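Local atomic coordinates of DBF2 kinase activator protein MOB1 (Saccharomyces cerevisiae, PDB entry 2HJN), a protein that activates the DBF2 protein kinase as its regulatory subunit in the mitotic exit network, binding DBF2 so that CDC15 can phosphorylate it in late anaphase. Residues Y26-Q31 / Y87-N91; V53-L57 / E228-L233; H82-F86 / H207-F211; Y181-Y185 / L201-F205. Residues are numbered along the deposited sequence.

Read from the N terminus, the chain illustrates how a helical fold is tied by contacts distant in sequence. Segment 26-31 packs on helix 75-97, and interaction 1 closes that first loop. Helix 49-58, which carries 53-57, lies inside it but meets its partner 228-233 only near the C terminus, so interaction 2 crosses interaction 1 and closes the longest loop. Interaction 3, between 82-86 and 207-211, is nested within the loop of interaction 2 and also crosses interaction 1, with which it shares helix 75-97. Innermost is interaction 4, joining 181-185 to 201-205 across 15 residues. Y181 packs on F208 and L229 on F205, linking interaction 4 to interactions 3 and 2.

Interaction 1: residues Y26-Q31 / Y87-N91; sequences YTPSHQ and YNQIN
Side-chain amides fasten an irregular segment to a helix where 26-31, extended from residue to residue, runs against the helical turn 87-91. The two segments run in opposite senses: the CA atoms of P28 and N91 lie 5.9 Å apart, those of H30 and N88 6.0 Å. N91, most deeply engaged, has a t chi1 that carries OD1 to two donors, Y26 OH at 2.6 Å and S29 N at 3.1 Å. N88, in the m rotamer, reads the backbone of Q31 at both ends: Q31 N donates to N88 OD1 at 2.9 Å and N88 ND2 to Q31 O at 2.8 Å. Between them Y87, chi1 t, donates from OH to S29 O at 2.8 Å, while its CE2 lies 3.8 Å from Q31 CB. R141 of helix 132-147 also hydrogen-bonds both tyrosine hydroxyls, and H30 reaches E194 of the second subunit. Asparagine amides thus stand in for backbone partners of a non-regular segment docked on helix 75-97 of the Mob1/phocein fold.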
# COMPACT_ATOMS: atom_id res chain seq x y z
N TYR A 26 -11.95 2.02 -7.05
CA TYR A 26 -10.76 2.50 -7.74
C TYR A 26 -9.82 1.31 -8.10
O TYR A 26 -9.57 0.45 -7.25
CB TYR A 26 -10.02 3.52 -6.84
CG TYR A 26 -8.68 3.96 -7.43
CD1 TYR A 26 -8.63 4.67 -8.64
CD2 TYR A 26 -7.46 3.61 -6.83
CE1 TYR A 26 -7.40 5.04 -9.23
CE2 TYR A 26 -6.21 4.01 -7.43
CZ TYR A 26 -6.21 4.70 -8.62
OH TYR A 26 -5.03 5.12 -9.22
N THR A 27 -9.42 1.26 -9.39
CA THR A 27 -8.36 0.34 -9.89
C THR A 27 -6.96 1.01 -9.93
O THR A 27 -6.72 1.96 -10.67
CB THR A 27 -8.72 -0.26 -11.30
OG1 THR A 27 -10.03 -0.84 -11.24
CG2 THR A 27 -7.71 -1.38 -11.69
N PRO A 28 -6.00 0.52 -9.09
CA PRO A 28 -4.69 1.17 -9.17
C PRO A 28 -3.96 0.93 -10.49
O PRO A 28 -4.22 -0.05 -11.17
CB PRO A 28 -3.94 0.60 -7.93
CG PRO A 28 -5.09 0.05 -6.99
CD PRO A 28 -6.05 -0.52 -8.05
N SER A 29 -3.12 1.88 -10.90
CA SER A 29 -2.19 1.76 -12.00
C SER A 29 -0.95 2.61 -11.67
O SER A 29 -1.03 3.82 -11.49
CB SER A 29 -2.77 2.27 -13.34
OG SER A 29 -1.81 2.15 -14.41
N HIS A 30 0.21 1.97 -11.58
CA HIS A 30 1.47 2.63 -11.41
C HIS A 30 1.92 3.31 -12.74
O HIS A 30 1.74 2.74 -13.84
CB HIS A 30 2.51 1.56 -10.98
CG HIS A 30 3.85 2.11 -10.61
ND1 HIS A 30 4.96 1.94 -11.41
CD2 HIS A 30 4.27 2.79 -9.52
CE1 HIS A 30 6.00 2.52 -10.83
NE2 HIS A 30 5.61 3.05 -9.69
N GLN A 31 2.55 4.46 -12.61
CA GLN A 31 3.09 5.23 -13.72
C GLN A 31 4.62 5.10 -13.78
O GLN A 31 5.31 5.28 -12.79
CB GLN A 31 2.74 6.73 -13.60
CG GLN A 31 3.20 7.61 -14.79
CD GLN A 31 2.48 7.36 -16.07
OE1 GLN A 31 1.34 6.85 -16.09
NE2 GLN A 31 3.14 7.67 -17.18
N TYR A 87 1.93 11.28 -7.84
CA TYR A 87 0.83 10.46 -8.39
C TYR A 87 1.03 9.01 -7.89
O TYR A 87 0.09 8.33 -7.46
CB TYR A 87 0.86 10.48 -9.94
CG TYR A 87 0.05 9.32 -10.52
CD1 TYR A 87 -1.29 9.51 -10.84
CD2 TYR A 87 0.61 8.03 -10.67
CE1 TYR A 87 -2.06 8.48 -11.36
CE2 TYR A 87 -0.18 6.98 -11.16
CZ TYR A 87 -1.52 7.22 -11.49
OH TYR A 87 -2.38 6.26 -11.93
N ASN A 88 2.26 8.53 -7.95
CA ASN A 88 2.52 7.15 -7.57
C ASN A 88 2.32 6.88 -6.05
O ASN A 88 1.82 5.81 -5.67
CB ASN A 88 3.94 6.67 -8.06
CG ASN A 88 3.98 6.20 -9.53
OD1 ASN A 88 2.99 5.78 -10.11
ND2 ASN A 88 5.20 6.21 -10.12
N GLN A 89 2.69 7.83 -5.19
CA GLN A 89 2.39 7.72 -3.74
C GLN A 89 0.87 7.70 -3.48
O GLN A 89 0.37 6.92 -2.62
CB GLN A 89 3.11 8.87 -2.97
CG GLN A 89 4.67 8.76 -3.06
CD GLN A 89 5.39 9.93 -2.46
OE1 GLN A 89 4.88 10.58 -1.55
NE2 GLN A 89 6.62 10.23 -2.97
N ILE A 90 0.11 8.51 -4.23
CA ILE A 90 -1.38 8.62 -4.00
C ILE A 90 -2.06 7.34 -4.53
O ILE A 90 -2.93 6.77 -3.89
CB ILE A 90 -1.95 9.88 -4.68
CG1 ILE A 90 -1.54 11.14 -3.93
CG2 ILE A 90 -3.48 9.83 -4.74
CD1 ILE A 90 -1.68 12.46 -4.83
N ASN A 91 -1.59 6.86 -5.68
CA ASN A 91 -1.96 5.55 -6.21
C ASN A 91 -1.74 4.40 -5.20
O ASN A 91 -2.65 3.57 -4.99
CB ASN A 91 -1.20 5.23 -7.53
CG ASN A 91 -1.69 3.97 -8.17
OD1 ASN A 91 -2.87 3.88 -8.58
ND2 ASN A 91 -0.82 2.95 -8.26

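Interaction 2: residues V53-L57 / E228-L233; sequences VEMTL and ELVMEL
Two helical turns, 53-57 and 228-233, lie side by side and nearly parallel, their N-to-C directions 26° apart (signed crossing angle -26°) with a closest axis approach of 10.5 Å. The two segments start closest together, the CA atoms of V53 and L229 being 5.9 Å apart, and then separate, so that those of L57 and E232 stand at 8.3 Å. This is plain helix-helix packing, joining helix 49-58 to the C-terminal helix 227-233 of the Mob1/phocein fold, and it shows how apolar side chains one turn apart can pair two short helices. V53, chi1 t, carries the largest share: its CG2 meets L229 CD2 at 3.7 Å, and its CG1 lies 4.0 Å from E228 CD, the carboxylate end of an extended t,t glutamate. T56, chi1 m, turns its methyl CG2 to the same leucine, 3.6 Å from L229 CD2. On their inner side both helices rest on helices 165-187 and 198-214, T56 and L233 touching Y185 while L229 and L233 touch F205. One turn after V53 the exposed L57, m,t, flanks the contact, its CD2 lying 4.0 Å from E232 CB and 4.4 Å from L233 CD2.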
# COMPACT_ATOMS: atom_id res chain seq x y z
N VAL A 53 -8.32 16.58 12.23
CA VAL A 53 -6.92 16.99 12.50
C VAL A 53 -6.31 16.43 13.82
O VAL A 53 -5.10 16.13 13.89
CB VAL A 53 -6.73 18.53 12.38
CG1 VAL A 53 -5.31 18.95 12.79
CG2 VAL A 53 -7.03 19.01 10.93
N GLU A 54 -7.12 16.31 14.87
CA GLU A 54 -6.64 15.78 16.14
C GLU A 54 -6.35 14.28 16.09
O GLU A 54 -5.39 13.82 16.68
CB GLU A 54 -7.64 16.06 17.21
N MSE A 55 -7.22 13.53 15.43
CA MSE A 55 -6.96 12.11 15.10
C MSE A 55 -5.67 11.90 14.31
O MSE A 55 -4.95 10.93 14.56
CB MSE A 55 -8.13 11.58 14.26
CG MSE A 55 -8.01 10.14 13.79
SE MSE A 55 -9.56 9.77 12.63
CE MSE A 55 -9.49 11.30 11.48
N THR A 56 -5.41 12.79 13.34
CA THR A 56 -4.18 12.77 12.55
C THR A 56 -2.89 12.98 13.35
O THR A 56 -1.90 12.27 13.16
CB THR A 56 -4.21 13.79 11.40
OG1 THR A 56 -5.18 13.38 10.43
CG2 THR A 56 -2.84 13.87 10.72
N LEU A 57 -2.89 13.97 14.23
CA LEU A 57 -1.71 14.24 15.04
C LEU A 57 -1.54 13.11 16.08
O LEU A 57 -0.44 12.64 16.31
CB LEU A 57 -1.85 15.61 15.74
CG LEU A 57 -1.90 16.87 14.88
CD1 LEU A 57 -2.20 18.15 15.70
CD2 LEU A 57 -0.57 17.01 14.16
N GLU A 228 -5.62 23.53 8.35
CA GLU A 228 -5.00 23.34 9.68
C GLU A 228 -4.01 22.20 9.68
O GLU A 228 -2.94 22.26 10.32
CB GLU A 228 -6.06 23.06 10.78
CG GLU A 228 -5.45 22.89 12.21
CD GLU A 228 -6.49 22.71 13.32
OE1 GLU A 228 -7.70 22.63 13.01
OE2 GLU A 228 -6.11 22.64 14.52
N LEU A 229 -4.37 21.13 8.97
CA LEU A 229 -3.46 19.99 8.81
C LEU A 229 -2.13 20.46 8.20
O LEU A 229 -1.02 20.14 8.70
CB LEU A 229 -4.15 18.92 7.93
CG LEU A 229 -3.93 17.44 8.16
CD1 LEU A 229 -2.57 17.15 7.74
CD2 LEU A 229 -4.08 17.11 9.62
N VAL A 230 -2.24 21.20 7.09
CA VAL A 230 -1.05 21.73 6.41
C VAL A 230 -0.27 22.62 7.39
O VAL A 230 0.96 22.54 7.45
CB VAL A 230 -1.41 22.56 5.15
CG1 VAL A 230 -0.13 23.08 4.47
CG2 VAL A 230 -2.26 21.76 4.16
N MSE A 231 -0.98 23.47 8.13
CA MSE A 231 -0.35 24.32 9.19
C MSE A 231 0.43 23.49 10.23
O MSE A 231 1.49 23.90 10.68
CB MSE A 231 -1.41 25.18 9.93
CG MSE A 231 -2.09 26.27 9.14
SE MSE A 231 -0.87 27.74 8.71
CE MSE A 231 -0.32 27.24 6.86
N GLU A 232 -0.08 22.31 10.60
CA GLU A 232 0.61 21.45 11.60
C GLU A 232 1.71 20.54 11.01
O GLU A 232 2.82 20.46 11.56
CB GLU A 232 -0.39 20.59 12.38
CG GLU A 232 -1.35 21.35 13.34
CD GLU A 232 -0.65 21.92 14.58
OE1 GLU A 232 0.38 21.35 15.05
OE2 GLU A 232 -1.15 22.95 15.09
N LEU A 233 1.38 19.86 9.90
CA LEU A 233 2.26 18.88 9.26
C LEU A 233 3.45 19.51 8.58
O LEU A 233 4.58 19.01 8.74
CB LEU A 233 1.53 18.01 8.20
CG LEU A 233 0.56 16.89 8.56
CD1 LEU A 233 0.79 15.70 7.61
CD2 LEU A 233 0.64 16.46 10.01

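Interaction 3: residues H82-F86 / H207-F211; sequences HCVDF and HFCLF
An aromatic cluster of five rings, H82, F86, H207, F208 and F211, fills the interface between helices 75-97 and 198-214 in the interior of the Mob1/phocein fold. The helical segments 82-86 and 207-211 run antiparallel at 155° (signed crossing angle -155°), axes 11.5 Å apart at closest approach, with CA atoms 7.0 Å apart for F86 and F208 and 8.6 Å for H82 and F211. F86, chi1 m, is the wedge: its edge points at the faces of H207 (centroids 5.2 Å, planes 73°) and F211 (5.5 Å, 78°), while its own face receives the edge of F208 (5.4 Å, 60°). All three participating residues of 207-211 have chi1 t. H207 NE2 donates a hydrogen bond to the backbone O of A66. One turn before F86, H82, likewise m, forms an offset stack on F211, centroids 4.6 Å apart and planes at 29°. W78 meets both of these rings. The closest approach between the two segments is H82 CG to F211 CE1, at 3.4 Å.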
# COMPACT_ATOMS: atom_id res chain seq x y z
N HIS A 82 8.87 15.01 -9.93
CA HIS A 82 8.10 14.94 -8.71
C HIS A 82 6.60 14.81 -8.87
O HIS A 82 5.96 14.25 -8.01
CB HIS A 82 8.44 16.09 -7.77
CG HIS A 82 9.85 16.00 -7.27
ND1 HIS A 82 10.18 15.36 -6.09
CD2 HIS A 82 11.01 16.37 -7.85
CE1 HIS A 82 11.49 15.37 -5.95
NE2 HIS A 82 12.02 15.98 -7.00
N CYS A 83 6.04 15.37 -9.95
CA CYS A 83 4.61 15.21 -10.22
C CYS A 83 4.25 13.72 -10.47
O CYS A 83 3.29 13.23 -9.92
CB CYS A 83 4.20 16.14 -11.39
SG CYS A 83 2.42 16.30 -11.66
N VAL A 84 5.04 13.00 -11.27
CA VAL A 84 4.81 11.54 -11.46
C VAL A 84 5.04 10.77 -10.14
O VAL A 84 4.26 9.87 -9.82
CB VAL A 84 5.66 10.93 -12.59
CG1 VAL A 84 5.54 9.42 -12.62
CG2 VAL A 84 5.30 11.55 -13.97
N ASP A 85 6.09 11.12 -9.40
CA ASP A 85 6.29 10.52 -8.06
C ASP A 85 5.12 10.76 -7.10
O ASP A 85 4.77 9.87 -6.34
CB ASP A 85 7.55 11.06 -7.39
CG ASP A 85 8.86 10.62 -8.09
OD1 ASP A 85 8.85 9.64 -8.90
OD2 ASP A 85 9.91 11.27 -7.78
N PHE A 86 4.52 11.95 -7.10
CA PHE A 86 3.38 12.19 -6.18
C PHE A 86 2.13 11.40 -6.54
O PHE A 86 1.38 10.88 -5.68
CB PHE A 86 3.05 13.68 -6.10
CG PHE A 86 4.11 14.49 -5.37
CD1 PHE A 86 4.78 13.96 -4.28
CD2 PHE A 86 4.42 15.78 -5.78
CE1 PHE A 86 5.77 14.70 -3.61
CE2 PHE A 86 5.40 16.54 -5.11
CZ PHE A 86 6.09 16.00 -4.04
N HIS A 207 5.50 16.15 2.25
CA HIS A 207 6.42 16.37 1.12
C HIS A 207 5.67 17.03 -0.08
O HIS A 207 6.22 17.94 -0.75
CB HIS A 207 7.13 15.05 0.77
CG HIS A 207 8.17 15.16 -0.32
ND1 HIS A 207 8.32 14.22 -1.31
CD2 HIS A 207 9.09 16.12 -0.58
CE1 HIS A 207 9.30 14.58 -2.13
NE2 HIS A 207 9.78 15.74 -1.71
N PHE A 208 4.42 16.61 -0.30
CA PHE A 208 3.56 17.20 -1.36
C PHE A 208 3.37 18.72 -1.10
O PHE A 208 3.58 19.53 -1.99
CB PHE A 208 2.20 16.45 -1.39
CG PHE A 208 1.24 16.91 -2.48
CD1 PHE A 208 1.14 16.21 -3.68
CD2 PHE A 208 0.38 18.00 -2.28
CE1 PHE A 208 0.22 16.61 -4.72
CE2 PHE A 208 -0.55 18.41 -3.27
CZ PHE A 208 -0.65 17.70 -4.50
N CYS A 209 3.01 19.07 0.14
CA CYS A 209 2.75 20.44 0.55
C CYS A 209 4.00 21.32 0.60
O CYS A 209 3.92 22.49 0.26
CB CYS A 209 2.02 20.49 1.91
SG CYS A 209 0.33 19.81 1.85
N LEU A 210 5.12 20.79 1.07
CA LEU A 210 6.38 21.55 1.05
C LEU A 210 6.86 21.84 -0.37
O LEU A 210 7.35 22.95 -0.66
CB LEU A 210 7.49 20.81 1.83
CG LEU A 210 7.26 20.77 3.33
CD1 LEU A 210 8.20 19.72 3.97
CD2 LEU A 210 7.50 22.19 3.89
N PHE A 211 6.69 20.86 -1.26
CA PHE A 211 7.09 20.98 -2.67
C PHE A 211 6.27 22.07 -3.37
O PHE A 211 6.83 22.96 -4.02
CB PHE A 211 6.99 19.62 -3.36
CG PHE A 211 7.72 19.56 -4.66
CD1 PHE A 211 9.02 19.09 -4.72
CD2 PHE A 211 7.10 19.95 -5.84
CE1 PHE A 211 9.71 19.05 -5.89
CE2 PHE A 211 7.79 19.92 -7.04
CZ PHE A 211 9.10 19.46 -7.05

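Interaction 4: residues Y181-Y185 / L201-F205; sequences YAHIY and LNTSF. With ZN (zinc ion), chain B.
Antiparallel packing of helices 165-187 and 198-214 of the Mob1/phocein fold combines an apolar interior with hydroxyl hydrogen bonds. Segments 181-185 and 201-205 are helical, at 156° (signed crossing angle -156°), axes 12.1 Å apart at closest approach, with Y181 CA 7.4 Å from F205 CA. L201, t,p, enters first: its CD2 sits over the Y185 ring, 4.1 Å from the centroid, and 4.0 Å from I184 CG2, while its CD1 lies 4.0 Å from Y181 CD1. N202, chi1 m, accepts a hydrogen bond from Y185, OH to OD1 2.6 Å. S204, chi1 t, meets Y181 in a very short hydrogen bond, OG to OH 2.4 Å, and Q89 also hydrogen-bonds this OG. F205, chi1 t, completes an aromatic cluster, its edge on the face of Y181 (centroids 5.3 Å) and its face receiving the edge of Y185 (5.2 Å). On the far side of helix 165-187, H183 joins C101, C106 and H188 in the zinc site, its NE2 2.1 Å from ZN.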
# COMPACT_ATOMS: atom_id res chain seq x y z
N TYR A 181 -6.06 13.40 -1.59
CA TYR A 181 -5.60 13.41 -0.18
C TYR A 181 -6.73 13.85 0.75
O TYR A 181 -6.91 13.26 1.83
CB TYR A 181 -4.42 14.39 0.05
CG TYR A 181 -3.05 13.86 -0.29
CD1 TYR A 181 -2.48 12.81 0.42
CD2 TYR A 181 -2.30 14.45 -1.32
CE1 TYR A 181 -1.19 12.36 0.10
CE2 TYR A 181 -1.06 14.02 -1.64
CZ TYR A 181 -0.50 12.98 -0.92
OH TYR A 181 0.76 12.62 -1.27
N ALA A 182 -7.50 14.85 0.31
CA ALA A 182 -8.59 15.37 1.17
C ALA A 182 -9.64 14.30 1.46
O ALA A 182 -10.13 14.16 2.61
CB ALA A 182 -9.24 16.65 0.57
N HIS A 183 -10.03 13.54 0.44
CA HIS A 183 -11.02 12.46 0.66
C HIS A 183 -10.48 11.36 1.62
O HIS A 183 -11.23 10.83 2.46
CB HIS A 183 -11.48 11.83 -0.68
CG HIS A 183 -12.58 10.83 -0.51
ND1 HIS A 183 -13.83 11.17 -0.05
CD2 HIS A 183 -12.55 9.48 -0.58
CE1 HIS A 183 -14.55 10.07 0.12
NE2 HIS A 183 -13.79 9.03 -0.19
N ILE A 184 -9.21 10.98 1.45
CA ILE A 184 -8.59 9.94 2.28
C ILE A 184 -8.61 10.32 3.75
O ILE A 184 -9.04 9.54 4.59
CB ILE A 184 -7.08 9.57 1.84
CG1 ILE A 184 -7.02 8.85 0.50
CG2 ILE A 184 -6.41 8.55 2.81
CD1 ILE A 184 -5.64 8.89 -0.15
N TYR A 185 -8.14 11.53 4.06
CA TYR A 185 -8.02 12.00 5.45
C TYR A 185 -9.38 12.16 6.11
O TYR A 185 -9.56 11.80 7.28
CB TYR A 185 -7.32 13.39 5.45
CG TYR A 185 -5.84 13.32 5.63
CD1 TYR A 185 -4.97 13.65 4.58
CD2 TYR A 185 -5.27 12.89 6.85
CE1 TYR A 185 -3.59 13.58 4.73
CE2 TYR A 185 -3.89 12.80 7.01
CZ TYR A 185 -3.05 13.15 5.95
OH TYR A 185 -1.66 13.11 6.09
N LEU A 201 1.38 8.03 5.11
CA LEU A 201 0.39 9.00 4.57
C LEU A 201 0.84 10.42 4.92
O LEU A 201 0.89 11.28 4.05
CB LEU A 201 -1.02 8.74 5.16
CG LEU A 201 -2.14 9.75 4.81
CD1 LEU A 201 -2.27 10.02 3.31
CD2 LEU A 201 -3.51 9.27 5.44
N ASN A 202 1.16 10.65 6.19
CA ASN A 202 1.53 11.99 6.69
C ASN A 202 2.85 12.47 6.08
O ASN A 202 2.99 13.67 5.80
CB ASN A 202 1.61 12.05 8.24
CG ASN A 202 0.26 11.88 8.93
OD1 ASN A 202 -0.82 12.00 8.32
ND2 ASN A 202 0.31 11.56 10.23
N THR A 203 3.79 11.55 5.85
CA THR A 203 5.07 11.88 5.20
C THR A 203 4.92 12.30 3.75
O THR A 203 5.48 13.30 3.36
CB THR A 203 6.16 10.75 5.36
OG1 THR A 203 6.37 10.47 6.77
CG2 THR A 203 7.48 11.18 4.73
N SER A 204 4.15 11.52 2.97
CA SER A 204 3.78 11.88 1.55
C SER A 204 3.11 13.24 1.44
O SER A 204 3.48 14.08 0.63
CB SER A 204 2.83 10.79 1.00
OG SER A 204 2.36 11.02 -0.36
N PHE A 205 2.07 13.43 2.26
CA PHE A 205 1.33 14.68 2.24
C PHE A 205 2.20 15.91 2.62
O PHE A 205 2.06 16.99 2.01
CB PHE A 205 0.14 14.53 3.19
CG PHE A 205 -0.76 15.74 3.27
CD1 PHE A 205 -1.62 16.04 2.23
CD2 PHE A 205 -0.77 16.56 4.40
CE1 PHE A 205 -2.46 17.17 2.28
CE2 PHE A 205 -1.61 17.70 4.50
CZ PHE A 205 -2.45 18.00 3.45
ZN ZN B . -14.50 7.02 -0.00